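PDB 3AAI: copper homeostasis operon regulatory protein from Thermus thermophilus, which represses transcription, probably by binding operator DNA, as the copper-sensitive regulator of the copper homeostasis operon. Local coordinates for the interface of chains A and B and the interface of chains A and C. Coordinates in Å, arbitrary orientation; residue numbers count along the deposited sequence, not the author numbering. Chains: chain A/B/C, Copper homeostasis operon regulatory protein.

Contact 1: the interface of chains A and B. Residues chain A 87-88, 91; chain B 60, 63-64, 67.
The selenium of A:Met88, a selenomethionine, packs against two leucines of the partner chain that approach it from the same side: SE lies 3.7 Å from B:Leu63 CD2 and 4.0 Å from B:Leu67 CD1. These residues belong to a helical interface between two copies of a CsoR-family repressor, in which helix 80-91 of chain A packs against helix 41-70 of chain B; it may join dimers, though the structure alone does not show its role in solution. No nitrogen or oxygen of either chain bonds across, so apolar packing holds this patch. CG of A:Met88 is anti to the carbonyl carbon (chi1 -62°), and bends at chi2 and chi3 fold SE towards the leucines and turn the methyl CE towards the backbone of B:Glu60. The side chains of A:Met88 and B:Leu63 lie alongside each other, pointing opposite ways. On another flank, the guanidinium of B:Arg64 presents a face: CG of A:Met88 stands 3.5 Å above its plane, shifted towards the rim, and is 3.6 Å from CZ. B:Leu67, one turn beyond B:Leu63, meets A:Leu87 at about a right angle, A:Leu87 CD2 lying 3.6 Å from B:Leu67 CD1. A:Leu91 brings CD1 to B:Leu63 CD2 more loosely, at 4.1 Å.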
loop_
_atom_site.group_PDB
_atom_site.type_symbol
_atom_site.label_atom_id
_atom_site.label_comp_id
_atom_site.label_asym_id
_atom_site.label_seq_id
_atom_site.Cartn_x
_atom_site.Cartn_y
_atom_site.Cartn_z
ATOM N N LEU A 87 -11.241 11.160 -9.904
ATOM C CA LEU A 87 -9.893 11.017 -9.368
ATOM C C LEU A 87 -9.846 10.026 -8.208
ATOM O O LEU A 87 -9.092 9.053 -8.246
ATOM C CB LEU A 87 -9.367 12.372 -8.900
ATOM C CG LEU A 87 -7.941 12.371 -8.344
ATOM C CD1 LEU A 87 -6.979 11.794 -9.379
ATOM C CD2 LEU A 87 -7.543 13.791 -7.978
HETATM N N MSE A 88 -10.651 10.281 -7.177
HETATM C CA MSE A 88 -10.703 9.412 -6.008
HETATM C C MSE A 88 -11.009 7.988 -6.452
HETATM O O MSE A 88 -10.542 7.018 -5.852
HETATM C CB MSE A 88 -11.783 9.890 -5.028
HETATM C CG MSE A 88 -11.553 11.282 -4.456
HETATM SE SE MSE A 88 -9.923 11.437 -3.402
HETATM C CE MSE A 88 -10.566 10.635 -1.760
ATOM N N LEU A 91 -7.694 6.805 -7.886
ATOM C CA LEU A 91 -6.793 6.601 -6.762
ATOM C C LEU A 91 -7.353 5.432 -5.959
ATOM O O LEU A 91 -6.625 4.739 -5.251
ATOM C CB LEU A 91 -6.721 7.867 -5.899
ATOM C CG LEU A 91 -6.197 9.138 -6.584
ATOM C CD1 LEU A 91 -6.198 10.293 -5.596
ATOM C CD2 LEU A 91 -4.788 8.902 -7.111
ATOM N N GLU B 60 -8.851 9.601 3.103
ATOM C CA GLU B 60 -9.605 9.799 1.873
ATOM C C GLU B 60 -10.587 10.956 2.019
ATOM O O GLU B 60 -10.712 11.780 1.119
ATOM C CB GLU B 60 -10.362 8.525 1.508
ATOM C CG GLU B 60 -9.487 7.433 0.931
ATOM C CD GLU B 60 -10.196 6.096 0.886
ATOM O OE1 GLU B 60 -11.436 6.088 0.735
ATOM O OE2 GLU B 60 -9.512 5.057 0.991
ATOM N N LEU B 63 -8.597 14.111 2.056
ATOM C CA LEU B 63 -8.063 14.363 0.724
ATOM C C LEU B 63 -9.192 14.896 -0.160
ATOM O O LEU B 63 -9.004 15.849 -0.914
ATOM C CB LEU B 63 -7.495 13.073 0.128
ATOM C CG LEU B 63 -7.043 13.145 -1.332
ATOM C CD1 LEU B 63 -5.915 14.164 -1.477
ATOM C CD2 LEU B 63 -6.597 11.773 -1.792
ATOM N N ARG B 64 -10.362 14.270 -0.050
ATOM C CA ARG B 64 -11.544 14.669 -0.815
ATOM C C ARG B 64 -11.835 16.152 -0.622
ATOM O O ARG B 64 -11.927 16.906 -1.591
ATOM C CB ARG B 64 -12.764 13.863 -0.358
ATOM C CG ARG B 64 -14.101 14.352 -0.919
ATOM C CD ARG B 64 -14.480 13.593 -2.169
ATOM N NE ARG B 64 -14.537 12.159 -1.908
ATOM C CZ ARG B 64 -14.783 11.239 -2.832
ATOM N NH1 ARG B 64 -15.003 11.599 -4.091
ATOM N NH2 ARG B 64 -14.795 9.956 -2.500
ATOM N N LEU B 67 -9.067 18.475 -2.035
ATOM C CA LEU B 67 -9.117 18.590 -3.491
ATOM C C LEU B 67 -10.282 19.454 -3.966
ATOM O O LEU B 67 -10.088 20.368 -4.770
ATOM C CB LEU B 67 -9.214 17.206 -4.139
ATOM C CG LEU B 67 -7.980 16.292 -4.112
ATOM C CD1 LEU B 67 -8.367 14.925 -4.649
ATOM C CD2 LEU B 67 -6.848 16.895 -4.948
#

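Contact 2: the interface of chains A and C. Residues chain A 41-42, 45; chain C 6, 62, 66, 87.
With CG anti to its backbone N (chi1 -179°) and the ring rotated to a chi2 of 72°, C:His66 brings its imidazole against the first turn of helix 41-69 of chain A, where A:Cys41 has SG anti to the carbonyl carbon (chi1 -71°), which leaves CB against the imidazole and turns SG towards C:Leu6. In the CsoR family a cysteine from one subunit and a histidine from the other contribute to the copper-sensing site, and this pair probably forms part of that site. The imidazole ND1 comes to 3.4 Å from CB of A:Cys41 and to 4.2 Å from the sulfur SG, too far for a bond. At roughly a right angle to the direction of ND1, SG meets the methyl CD2 of C:Leu6, from strand 6-7, at 3.8 Å. A:Val42 adds its CG2 methyl to the CE1 and NE2 end of the imidazole, 3.6 Å from CE1, so successive residues of one helix touch different parts of the same ring. One turn earlier on the partner helix, C:Val62 sends CG1 towards the backbone carbonyl O of A:Cys41 and packs it 3.6 Å from CD2 of A:Leu45, the two side chains pointing opposite ways. The other methyl of A:Leu45, CD1, lies 4.1 Å from CD1 of C:Leu87 in helix 84-90.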
loop_
_atom_site.group_PDB
_atom_site.type_symbol
_atom_site.label_atom_id
_atom_site.label_comp_id
_atom_site.label_asym_id
_atom_site.label_seq_id
_atom_site.Cartn_x
_atom_site.Cartn_y
_atom_site.Cartn_z
ATOM N N CYS A 41 13.577 -16.858 -5.067
ATOM C CA CYS A 41 12.385 -16.180 -4.561
ATOM C C CYS A 41 12.589 -14.739 -4.122
ATOM O O CYS A 41 11.825 -13.857 -4.505
ATOM C CB CYS A 41 11.783 -16.971 -3.399
ATOM S SG CYS A 41 11.015 -18.510 -3.902
ATOM N N VAL A 42 13.616 -14.506 -3.313
ATOM C CA VAL A 42 13.897 -13.171 -2.821
ATOM C C VAL A 42 14.227 -12.189 -3.940
ATOM O O VAL A 42 13.815 -11.028 -3.888
ATOM C CB VAL A 42 15.058 -13.186 -1.802
ATOM C CG1 VAL A 42 15.369 -11.767 -1.347
ATOM C CG2 VAL A 42 14.683 -14.043 -0.607
ATOM N N LEU A 45 11.037 -11.376 -5.700
ATOM C CA LEU A 45 10.227 -10.443 -4.916
ATOM C C LEU A 45 10.774 -9.033 -5.091
ATOM O O LEU A 45 10.014 -8.070 -5.229
ATOM C CB LEU A 45 10.229 -10.817 -3.430
ATOM C CG LEU A 45 9.508 -12.119 -3.064
ATOM C CD1 LEU A 45 9.573 -12.325 -1.550
ATOM C CD2 LEU A 45 8.055 -12.066 -3.547
ATOM N N LEU C 6 15.632 -22.275 -5.256
ATOM C CA LEU C 6 14.473 -23.120 -5.011
ATOM C C LEU C 6 13.861 -23.655 -6.305
ATOM O O LEU C 6 13.665 -22.911 -7.274
ATOM C CB LEU C 6 13.401 -22.350 -4.239
ATOM C CG LEU C 6 12.112 -23.140 -3.988
ATOM C CD1 LEU C 6 12.439 -24.357 -3.130
ATOM C CD2 LEU C 6 11.072 -22.259 -3.302
ATOM N N VAL C 62 4.874 -16.057 -4.762
ATOM C CA VAL C 62 6.297 -16.287 -4.590
ATOM C C VAL C 62 6.653 -16.276 -3.106
ATOM O O VAL C 62 7.481 -17.066 -2.657
ATOM C CB VAL C 62 7.124 -15.210 -5.318
ATOM C CG1 VAL C 62 8.597 -15.343 -4.955
ATOM C CG2 VAL C 62 6.938 -15.358 -6.824
ATOM N N HIS C 66 8.201 -19.215 -0.832
ATOM C CA HIS C 66 9.446 -18.951 -0.129
ATOM C C HIS C 66 9.285 -19.308 1.347
ATOM O O HIS C 66 10.138 -19.978 1.924
ATOM C CB HIS C 66 9.823 -17.476 -0.248
ATOM C CG HIS C 66 11.111 -17.126 0.427
ATOM N ND1 HIS C 66 12.338 -17.514 -0.065
ATOM C CD2 HIS C 66 11.364 -16.430 1.560
ATOM C CE1 HIS C 66 13.292 -17.070 0.735
ATOM N NE2 HIS C 66 12.727 -16.409 1.729
ATOM N N LEU C 87 14.519 -11.332 3.756
ATOM C CA LEU C 87 13.092 -11.320 3.443
ATOM C C LEU C 87 12.477 -9.973 3.789
ATOM O O LEU C 87 11.804 -9.362 2.959
ATOM C CB LEU C 87 12.348 -12.422 4.204
ATOM C CG LEU C 87 10.846 -12.471 3.887
ATOM C CD1 LEU C 87 10.641 -12.738 2.405
ATOM C CD2 LEU C 87 10.169 -13.542 4.713
#

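Contact 3: the interface of chains A and C. Residues chain A 20-21, 23-24; chain C 24, 27-28, 31.
Apolar packing dominates where A:Leu20 and A:Lys24 meet C:Leu27 and C:Leu31. Helix 10-34 of chain A and helix 10-33 of chain C run antiparallel here, in the helical bundle of the CsoR homodimer. The tightest carbon pair is A:Leu20 CB against C:Leu31 CD2, at 3.4 Å, slightly inside the usual van der Waals spacing; the same methyl also rests near the backbone N of A:Leu21. C:Leu27, with CG anti to its backbone N (chi1 -171°), divides its branches: CD2 presses on the backbone of A:Lys24, 3.5 Å from CA, while CD1 reaches CD2 of A:Leu20 at 4.0 Å. A:Lys24 extends as far as CE before bending at chi4, and its aliphatic part supplies much of the contact: CD lies 3.6 Å from CG of C:Glu28 and 3.9 Å from CD1 of C:Leu31.

Charged groups lie alongside this packing, but no polar bond joins the two chains in this patch. The side-chain nitrogen NZ of A:Lys24 stops 4.2 Å from OE2 of C:Glu28, a distance at which the carboxylate may still favour the lysine's charge and offset its nearness to NZ of C:Lys24. Within chain C, one helical turn apart, C:Lys24 and C:Glu28 form a salt bridge and hydrogen bond, with NZ 3.1 Å from OE2 and approaching from above the carboxylate plane, 47° out of it.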
loop_
_atom_site.group_PDB
_atom_site.type_symbol
_atom_site.label_atom_id
_atom_site.label_comp_id
_atom_site.label_asym_id
_atom_site.label_seq_id
_atom_site.Cartn_x
_atom_site.Cartn_y
_atom_site.Cartn_z
ATOM N N LEU A 20 7.041 3.266 -19.395
ATOM C CA LEU A 20 6.306 2.019 -19.330
ATOM C C LEU A 20 6.884 0.961 -20.251
ATOM O O LEU A 20 6.698 -0.233 -20.026
ATOM C CB LEU A 20 4.830 2.268 -19.637
ATOM C CG LEU A 20 4.109 3.081 -18.557
ATOM C CD1 LEU A 20 2.668 3.297 -18.975
ATOM C CD2 LEU A 20 4.178 2.340 -17.223
ATOM N N LEU A 21 7.579 1.401 -21.295
ATOM C CA LEU A 21 8.201 0.466 -22.227
ATOM C C LEU A 21 9.331 -0.254 -21.475
ATOM O O LEU A 21 9.493 -1.461 -21.597
ATOM C CB LEU A 21 8.753 1.212 -23.447
ATOM C CG LEU A 21 9.311 0.321 -24.563
ATOM C CD1 LEU A 21 8.234 -0.658 -25.011
ATOM C CD2 LEU A 21 9.775 1.177 -25.741
ATOM N N ALA A 23 9.501 -0.530 -18.170
ATOM C CA ALA A 23 8.837 -1.316 -17.137
ATOM C C ALA A 23 8.428 -2.660 -17.735
ATOM O O ALA A 23 8.627 -3.710 -17.120
ATOM C CB ALA A 23 7.614 -0.568 -16.614
ATOM N N LYS A 24 7.861 -2.627 -18.939
ATOM C CA LYS A 24 7.443 -3.855 -19.615
ATOM C C LYS A 24 8.661 -4.747 -19.895
ATOM O O LYS A 24 8.606 -5.967 -19.729
ATOM C CB LYS A 24 6.726 -3.521 -20.926
ATOM C CG LYS A 24 6.581 -4.704 -21.867
ATOM C CD LYS A 24 6.096 -4.262 -23.229
ATOM C CE LYS A 24 6.441 -5.285 -24.291
ATOM N NZ LYS A 24 7.913 -5.412 -24.471
ATOM N N LYS C 24 1.743 -8.369 -18.412
ATOM C CA LYS C 24 2.514 -7.808 -19.512
ATOM C C LYS C 24 1.572 -7.434 -20.656
ATOM O O LYS C 24 1.730 -6.387 -21.284
ATOM C CB LYS C 24 3.546 -8.824 -20.008
ATOM C CG LYS C 24 4.517 -8.275 -21.053
ATOM C CD LYS C 24 5.613 -9.278 -21.374
ATOM C CE LYS C 24 5.164 -10.335 -22.373
ATOM N NZ LYS C 24 5.007 -9.780 -23.751
ATOM N N LEU C 27 -0.044 -4.295 -19.794
ATOM C CA LEU C 27 0.845 -3.137 -19.857
ATOM C C LEU C 27 1.049 -2.698 -21.307
ATOM O O LEU C 27 1.166 -1.505 -21.598
ATOM C CB LEU C 27 2.190 -3.467 -19.201
ATOM C CG LEU C 27 3.204 -2.340 -18.975
ATOM C CD1 LEU C 27 2.552 -1.167 -18.253
ATOM C CD2 LEU C 27 4.375 -2.882 -18.162
ATOM N N GLU C 28 1.079 -3.664 -22.216
ATOM C CA GLU C 28 1.258 -3.361 -23.628
ATOM C C GLU C 28 0.000 -2.668 -24.142
ATOM O O GLU C 28 0.048 -1.908 -25.107
ATOM C CB GLU C 28 1.531 -4.651 -24.406
ATOM C CG GLU C 28 2.775 -5.392 -23.900
ATOM C CD GLU C 28 2.957 -6.761 -24.523
ATOM O OE1 GLU C 28 1.966 -7.512 -24.597
ATOM O OE2 GLU C 28 4.094 -7.091 -24.925
ATOM N N LEU C 31 0.331 0.962 -23.113
ATOM C CA LEU C 31 1.306 1.574 -24.017
ATOM C C LEU C 31 0.644 1.942 -25.344
ATOM O O LEU C 31 0.942 2.984 -25.923
ATOM C CB LEU C 31 2.472 0.618 -24.276
ATOM C CG LEU C 31 3.487 0.477 -23.137
ATOM C CD1 LEU C 31 4.425 -0.690 -23.407
ATOM C CD2 LEU C 31 4.269 1.773 -22.989
#

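Contact 2 and contact 3 belong to the same A–C interface, their C-alpha centres about 24 Å apart: one centres on the long second helices by the probable sensing residues, with the N-terminal strand and last helix at its edge, the other on the first helices. Contact 1, about 35 Å from contact 2 and 26 Å from contact 3, attaches chain B instead. Leu87 serves both interfaces, in chain A at contact 1 and in chain C at contact 2, and the helix starting at residue 41 also takes part in both. The A–C pair fits the homodimer, and contact 1 may join dimers into the four-chain assembly.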